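Local coordinates for protein salmonella plasmid virulence: SpvB (Salmonella typhimurium, PDB 6P0X) that forms the N-terminal domain of a secreted virulence toxin that, as a whole, probably ADP-ribosylates actin on arginine using NAD(+), at residues Glu172-Tyr183 and Tyr216-Leu227. Numbering follows the deposited sequence.
Sequences EESVTPAGEHIY and YGNATPAADLYL
E173 and the backbone amides of Y226 and L227 show how a buried carboxylate can hold a long loop against a sheet. The carboxylate of E173 lies end-on to the chain at Y226 and L227: Y226 N reaches OE1 at 2.7 Å and L227 N reaches OE2 at 2.9 Å, each on the syn side, so one group grips two successive amides. The anti side of OE1 takes H181 ND1, close to the imidazole plane, a side-chain link within the hairpin. With CG anti to the carbonyl carbon (chi1 -64°), the H181 ring comes in among residues 222-226, its edge toward the A222 and D224 carbonyls, and its NE2 donates to A222 O (2.6 Å), which fixes the ring's rotation from both nitrogens. One face of the imidazole carries V175 CG2; the opposite face stacks on the Y226 ring, centroids 3.9 Å apart and planes 22° apart. The apolar flank is closed by L225 CD2, which packs on V175 CG1, and by L227 CD1 against E172 CG.

The turn end is held by N218, whose OD1 accepts from H181 N (2.7 Å) while ND2 donates to G179 O, an oxygen that also receives A222 N. Packing thins at the exposed type I turn, where P221 barely brushes A178. Separately, on the strand side near I182 and Y216, a water bridges H181 O and G217 N.

The contact joins the paired ends of strands 165-175 and 181-188, with G179 of their turn, to the loop that leaves strand 215-218. Strand 146-149 flanks it, with L146 and L148 touching L225, while W237 of strand 237-244 packs on H181, Y183 and N218.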
ATOM      1  N   GLU A 172       4.471  -3.509   2.490  1.00 25.91           N
ATOM      2  CA  GLU A 172       3.600  -4.356   3.283  1.00 27.11           C
ATOM      3  C   GLU A 172       4.029  -4.468   4.732  1.00 27.14           C
ATOM      4  O   GLU A 172       3.167  -4.605   5.604  1.00 29.19           O
ATOM      5  CB  GLU A 172       3.514  -5.761   2.665  1.00 28.94           C
ATOM      6  CG  GLU A 172       2.233  -6.504   3.002  1.00 35.35           C
ATOM      7  CD  GLU A 172       2.082  -7.792   2.218  1.00 38.80           C
ATOM      8  OE1 GLU A 172       2.977  -8.104   1.405  1.00 41.04           O
ATOM      9  OE2 GLU A 172       1.067  -8.494   2.415  1.00 36.70           O
ATOM     10  N   GLU A 173       5.327  -4.405   5.020  1.00 25.24           N
ATOM     11  CA  GLU A 173       5.736  -4.396   6.420  1.00 26.87           C
ATOM     12  C   GLU A 173       7.051  -3.648   6.572  1.00 31.63           C
ATOM     13  O   GLU A 173       7.939  -3.761   5.726  1.00 35.86           O
ATOM     14  CB  GLU A 173       5.873  -5.814   6.985  1.00 28.85           C
ATOM     15  CG  GLU A 173       6.277  -5.842   8.453  1.00 33.06           C
ATOM     16  CD  GLU A 173       6.520  -7.245   8.979  1.00 44.36           C
ATOM     17  OE1 GLU A 173       6.805  -7.381  10.189  1.00 44.54           O
ATOM     18  OE2 GLU A 173       6.441  -8.207   8.185  1.00 43.05           O
ATOM     19  N   SER A 174       7.161  -2.879   7.652  1.00 30.17           N
ATOM     20  CA  SER A 174       8.378  -2.155   7.987  1.00 30.42           C
ATOM     21  C   SER A 174       8.774  -2.476   9.419  1.00 32.28           C
ATOM     22  O   SER A 174       7.911  -2.612  10.290  1.00 38.96           O
ATOM     23  CB  SER A 174       8.193  -0.643   7.829  1.00 28.06           C
ATOM     24  OG  SER A 174       7.655  -0.333   6.559  1.00 29.79           O
ATOM     25  N   VAL A 175      10.079  -2.591   9.659  1.00 32.01           N
ATOM     26  CA  VAL A 175      10.598  -2.888  10.989  1.00 34.36           C
ATOM     27  C   VAL A 175      11.825  -2.024  11.250  1.00 35.29           C
ATOM     28  O   VAL A 175      12.647  -1.800  10.353  1.00 45.15           O
ATOM     29  CB  VAL A 175      10.928  -4.390  11.165  1.00 37.18           C
ATOM     30  CG1 VAL A 175      12.145  -4.794  10.334  1.00 37.29           C
ATOM     31  CG2 VAL A 175      11.149  -4.716  12.634  1.00 38.05           C
ATOM     32  N   THR A 176      11.926  -1.513  12.475  1.00 37.16           N
ATOM     33  CA  THR A 176      13.075  -0.758  12.944  1.00 43.33           C
ATOM     34  C   THR A 176      14.099  -1.695  13.568  1.00 50.10           C
ATOM     35  O   THR A 176      13.794  -2.854  13.868  1.00 49.17           O
ATOM     36  CB  THR A 176      12.637   0.289  13.969  1.00 42.27           C
ATOM     37  OG1 THR A 176      12.162  -0.365  15.154  1.00 45.15           O
ATOM     38  CG2 THR A 176      11.539   1.166  13.399  1.00 38.13           C
ATOM     39  N   PRO A 177      15.337  -1.231  13.761  1.00 52.66           N
ATOM     40  CA  PRO A 177      16.304  -2.044  14.516  1.00 48.41           C
ATOM     41  C   PRO A 177      15.844  -2.384  15.923  1.00 51.45           C
ATOM     42  O   PRO A 177      16.312  -3.382  16.484  1.00 56.50           O
ATOM     43  CB  PRO A 177      17.562  -1.167  14.534  1.00 45.82           C
ATOM     44  CG  PRO A 177      17.444  -0.320  13.321  1.00 43.45           C
ATOM     45  CD  PRO A 177      15.976  -0.062  13.127  1.00 46.04           C
ATOM     46  N   ALA A 178      14.939  -1.602  16.507  1.00 53.58           N
ATOM     47  CA  ALA A 178      14.460  -1.854  17.861  1.00 58.64           C
ATOM     48  C   ALA A 178      13.307  -2.847  17.914  1.00 54.63           C
ATOM     49  O   ALA A 178      12.832  -3.164  19.009  1.00 55.86           O
ATOM     50  CB  ALA A 178      14.038  -0.540  18.527  1.00 49.86           C
ATOM     51  N   GLY A 179      12.848  -3.347  16.771  1.00 49.04           N
ATOM     52  CA  GLY A 179      11.776  -4.322  16.752  1.00 49.81           C
ATOM     53  C   GLY A 179      10.376  -3.758  16.669  1.00 50.03           C
ATOM     54  O   GLY A 179       9.420  -4.466  17.008  1.00 51.71           O
ATOM     55  N   GLU A 180      10.221  -2.509  16.241  1.00 42.89           N
ATOM     56  CA  GLU A 180       8.910  -1.904  16.052  1.00 44.33           C
ATOM     57  C   GLU A 180       8.445  -2.112  14.616  1.00 44.17           C
ATOM     58  O   GLU A 180       9.226  -1.969  13.671  1.00 42.01           O
ATOM     59  CB  GLU A 180       8.957  -0.414  16.389  1.00 46.51           C
ATOM     60  CG  GLU A 180       9.617  -0.112  17.722  1.00 48.03           C
ATOM     61  CD  GLU A 180      10.243   1.267  17.762  1.00 59.51           C
ATOM     62  OE1 GLU A 180       9.586   2.211  18.250  1.00 61.97           O
ATOM     63  OE2 GLU A 180      11.389   1.408  17.284  1.00 66.49           O
ATOM     64  N   HIS A 181       7.173  -2.465  14.454  1.00 40.78           N
ATOM     65  CA  HIS A 181       6.643  -2.846  13.154  1.00 39.79           C
ATOM     66  C   HIS A 181       5.518  -1.918  12.709  1.00 46.46           C
ATOM     67  O   HIS A 181       4.837  -1.285  13.521  1.00 48.16           O
ATOM     68  CB  HIS A 181       6.124  -4.289  13.173  1.00 44.84           C
ATOM     69  CG  HIS A 181       7.188  -5.311  13.423  1.00 48.31           C
ATOM     70  ND1 HIS A 181       7.573  -6.233  12.472  1.00 45.52           N
ATOM     71  CD2 HIS A 181       7.939  -5.568  14.521  1.00 45.41           C
ATOM     72  CE1 HIS A 181       8.518  -7.008  12.972  1.00 46.58           C
ATOM     73  NE2 HIS A 181       8.759  -6.626  14.213  1.00 50.85           N
ATOM     74  N   ILE A 182       5.350  -1.848  11.391  1.00 41.07           N
ATOM     75  CA  ILE A 182       4.169  -1.279  10.749  1.00 38.77           C
ATOM     76  C   ILE A 182       3.714  -2.259   9.675  1.00 39.26           C
ATOM     77  O   ILE A 182       4.521  -2.689   8.844  1.00 33.42           O
ATOM     78  CB  ILE A 182       4.446   0.101  10.125  1.00 36.77           C
ATOM     79  CG1 ILE A 182       4.896   1.107  11.181  1.00 33.92           C
ATOM     80  CG2 ILE A 182       3.204   0.624   9.434  1.00 28.41           C
ATOM     81  CD1 ILE A 182       5.302   2.436  10.588  1.00 30.31           C
ATOM     82  N   TYR A 183       2.428  -2.606   9.689  1.00 34.71           N
ATOM     83  CA  TYR A 183       1.862  -3.582   8.766  1.00 28.87           C
ATOM     84  C   TYR A 183       0.742  -2.933   7.963  1.00 35.03           C
ATOM     85  O   TYR A 183      -0.200  -2.378   8.539  1.00 30.71           O
ATOM     86  CB  TYR A 183       1.345  -4.809   9.528  1.00 32.79           C
ATOM     87  CG  TYR A 183       0.602  -5.815   8.678  1.00 35.30           C
ATOM     88  CD1 TYR A 183       1.199  -6.385   7.559  1.00 37.84           C
ATOM     89  CD2 TYR A 183      -0.688  -6.213   9.007  1.00 36.30           C
ATOM     90  CE1 TYR A 183       0.525  -7.312   6.782  1.00 36.81           C
ATOM     91  CE2 TYR A 183      -1.370  -7.138   8.236  1.00 40.33           C
ATOM     92  CZ  TYR A 183      -0.759  -7.685   7.125  1.00 42.44           C
ATOM     93  OH  TYR A 183      -1.434  -8.607   6.355  1.00 42.61           O
ATOM     94  N   TYR A 216       0.157  -0.656  13.634  1.00 34.81           N
ATOM     95  CA  TYR A 216       1.482  -0.426  14.185  1.00 35.65           C
ATOM     96  C   TYR A 216       1.382  -0.416  15.705  1.00 40.69           C
ATOM     97  O   TYR A 216       0.300  -0.575  16.280  1.00 41.62           O
ATOM     98  CB  TYR A 216       2.096   0.872  13.644  1.00 34.50           C
ATOM     99  CG  TYR A 216       1.300   2.131  13.926  1.00 34.72           C
ATOM    100  CD1 TYR A 216       0.152   2.434  13.202  1.00 35.28           C
ATOM    101  CD2 TYR A 216       1.711   3.029  14.904  1.00 36.34           C
ATOM    102  CE1 TYR A 216      -0.570   3.589  13.450  1.00 37.65           C
ATOM    103  CE2 TYR A 216       0.995   4.186  15.161  1.00 38.70           C
ATOM    104  CZ  TYR A 216      -0.145   4.462  14.431  1.00 41.08           C
ATOM    105  OH  TYR A 216      -0.861   5.613  14.685  1.00 39.80           O
ATOM    106  N   GLY A 217       2.526  -0.222  16.355  1.00 39.49           N
ATOM    107  CA  GLY A 217       2.586  -0.285  17.799  1.00 42.24           C
ATOM    108  C   GLY A 217       2.388  -1.697  18.306  1.00 55.70           C
ATOM    109  O   GLY A 217       1.485  -1.956  19.110  1.00 60.29           O
ATOM    110  N   ASN A 218       3.219  -2.625  17.832  1.00 49.52           N
ATOM    111  CA  ASN A 218       3.133  -4.000  18.299  1.00 54.72           C
ATOM    112  C   ASN A 218       3.437  -4.070  19.790  1.00 58.21           C
ATOM    113  O   ASN A 218       4.302  -3.353  20.299  1.00 58.75           O
ATOM    114  CB  ASN A 218       4.097  -4.893  17.514  1.00 48.42           C
ATOM    115  CG  ASN A 218       5.442  -4.235  17.279  1.00 52.08           C
ATOM    116  OD1 ASN A 218       5.553  -3.280  16.509  1.00 46.11           O
ATOM    117  ND2 ASN A 218       6.473  -4.744  17.941  1.00 45.33           N
ATOM    118  N   ALA A 219       2.698  -4.934  20.489  1.00 60.10           N
ATOM    119  CA  ALA A 219       2.788  -5.003  21.945  1.00 64.45           C
ATOM    120  C   ALA A 219       4.197  -5.358  22.405  1.00 69.30           C
ATOM    121  O   ALA A 219       4.750  -4.716  23.305  1.00 70.69           O
ATOM    122  CB  ALA A 219       1.772  -6.013  22.480  1.00 63.57           C
ATOM    123  N   THR A 220       4.795  -6.386  21.802  1.00 69.87           N
ATOM    124  CA  THR A 220       6.131  -6.801  22.197  1.00 70.27           C
ATOM    125  C   THR A 220       7.094  -6.719  21.019  1.00 66.40           C
ATOM    126  O   THR A 220       6.716  -7.028  19.883  1.00 58.02           O
ATOM    127  CB  THR A 220       6.122  -8.236  22.750  1.00 70.64           C
ATOM    128  OG1 THR A 220       5.553  -9.122  21.779  1.00 72.10           O
ATOM    129  CG2 THR A 220       5.299  -8.307  24.025  1.00 74.68           C
ATOM    130  N   PRO A 221       8.338  -6.305  21.256  1.00 69.16           N
ATOM    131  CA  PRO A 221       9.287  -6.142  20.149  1.00 63.29           C
ATOM    132  C   PRO A 221       9.642  -7.469  19.497  1.00 61.65           C
ATOM    133  O   PRO A 221       9.736  -8.510  20.151  1.00 66.33           O
ATOM    134  CB  PRO A 221      10.515  -5.517  20.823  1.00 62.17           C
ATOM    135  CG  PRO A 221      10.001  -4.929  22.098  1.00 64.37           C
ATOM    136  CD  PRO A 221       8.896  -5.837  22.534  1.00 67.26           C
ATOM    137  N   ALA A 222       9.842  -7.415  18.182  1.00 55.31           N
ATOM    138  CA  ALA A 222      10.271  -8.569  17.402  1.00 50.22           C
ATOM    139  C   ALA A 222      11.242  -8.102  16.329  1.00 55.77           C
ATOM    140  O   ALA A 222      10.933  -7.181  15.566  1.00 54.15           O
ATOM    141  CB  ALA A 222       9.076  -9.289  16.767  1.00 47.98           C
ATOM    142  N   ALA A 223      12.412  -8.740  16.271  1.00 53.83           N
ATOM    143  CA  ALA A 223      13.461  -8.285  15.366  1.00 52.66           C
ATOM    144  C   ALA A 223      13.163  -8.651  13.916  1.00 49.23           C
ATOM    145  O   ALA A 223      13.459  -7.869  13.007  1.00 53.86           O
ATOM    146  CB  ALA A 223      14.809  -8.864  15.793  1.00 48.91           C
ATOM    147  N   ASP A 224      12.574  -9.821  13.680  1.00 44.13           N
ATOM    148  CA  ASP A 224      12.337 -10.305  12.328  1.00 46.59           C
ATOM    149  C   ASP A 224      11.012  -9.787  11.789  1.00 48.77           C
ATOM    150  O   ASP A 224      10.035  -9.650  12.532  1.00 53.21           O
ATOM    151  CB  ASP A 224      12.330 -11.835  12.295  1.00 56.49           C
ATOM    152  CG  ASP A 224      13.619 -12.441  12.815  1.00 64.85           C
ATOM    153  OD1 ASP A 224      14.707 -11.935  12.466  1.00 69.41           O
ATOM    154  OD2 ASP A 224      13.540 -13.430  13.572  1.00 67.18           O
ATOM    155  N   LEU A 225      10.984  -9.508  10.490  1.00 44.57           N
ATOM    156  CA  LEU A 225       9.731  -9.152   9.837  1.00 50.60           C
ATOM    157  C   LEU A 225       8.757 -10.318   9.942  1.00 47.10           C
ATOM    158  O   LEU A 225       9.109 -11.462   9.638  1.00 47.37           O
ATOM    159  CB  LEU A 225       9.978  -8.794   8.371  1.00 41.64           C
ATOM    160  CG  LEU A 225      10.730  -7.495   8.071  1.00 41.80           C
ATOM    161  CD1 LEU A 225      11.404  -7.580   6.716  1.00 37.61           C
ATOM    162  CD2 LEU A 225       9.775  -6.313   8.107  1.00 39.06           C
ATOM    163  N   TYR A 226       7.528 -10.024  10.379  1.00 37.31           N
ATOM    164  CA  TYR A 226       6.530 -11.080  10.537  1.00 37.49           C
ATOM    165  C   TYR A 226       6.257 -11.791   9.219  1.00 36.29           C
ATOM    166  O   TYR A 226       6.040 -13.008   9.194  1.00 37.55           O
ATOM    167  CB  TYR A 226       5.229 -10.507  11.097  1.00 37.49           C
ATOM    168  CG  TYR A 226       5.360  -9.746  12.397  1.00 41.99           C
ATOM    169  CD1 TYR A 226       5.896 -10.347  13.532  1.00 43.12           C
ATOM    170  CD2 TYR A 226       4.916  -8.434  12.498  1.00 37.73           C
ATOM    171  CE1 TYR A 226       6.005  -9.652  14.727  1.00 43.56           C
ATOM    172  CE2 TYR A 226       5.016  -7.734  13.686  1.00 42.67           C
ATOM    173  CZ  TYR A 226       5.561  -8.344  14.795  1.00 49.68           C
ATOM    174  OH  TYR A 226       5.660  -7.641  15.974  1.00 52.24           O
ATOM    175  N   LEU A 227       6.270 -11.052   8.110  1.00 34.60           N
ATOM    176  CA  LEU A 227       5.888 -11.631   6.830  1.00 39.24           C
ATOM    177  C   LEU A 227       6.929 -12.596   6.280  1.00 42.35           C
ATOM    178  O   LEU A 227       6.664 -13.244   5.261  1.00 39.54           O
ATOM    179  CB  LEU A 227       5.613 -10.517   5.817  1.00 39.94           C
ATOM    180  CG  LEU A 227       4.393  -9.654   6.140  1.00 38.38           C
ATOM    181  CD1 LEU A 227       4.242  -8.523   5.135  1.00 35.77           C
ATOM    182  CD2 LEU A 227       3.130 -10.502   6.199  1.00 38.89           C
TER
HETATM  183  O   HOH W   1       4.914   0.554  15.363  1.00 35.97           O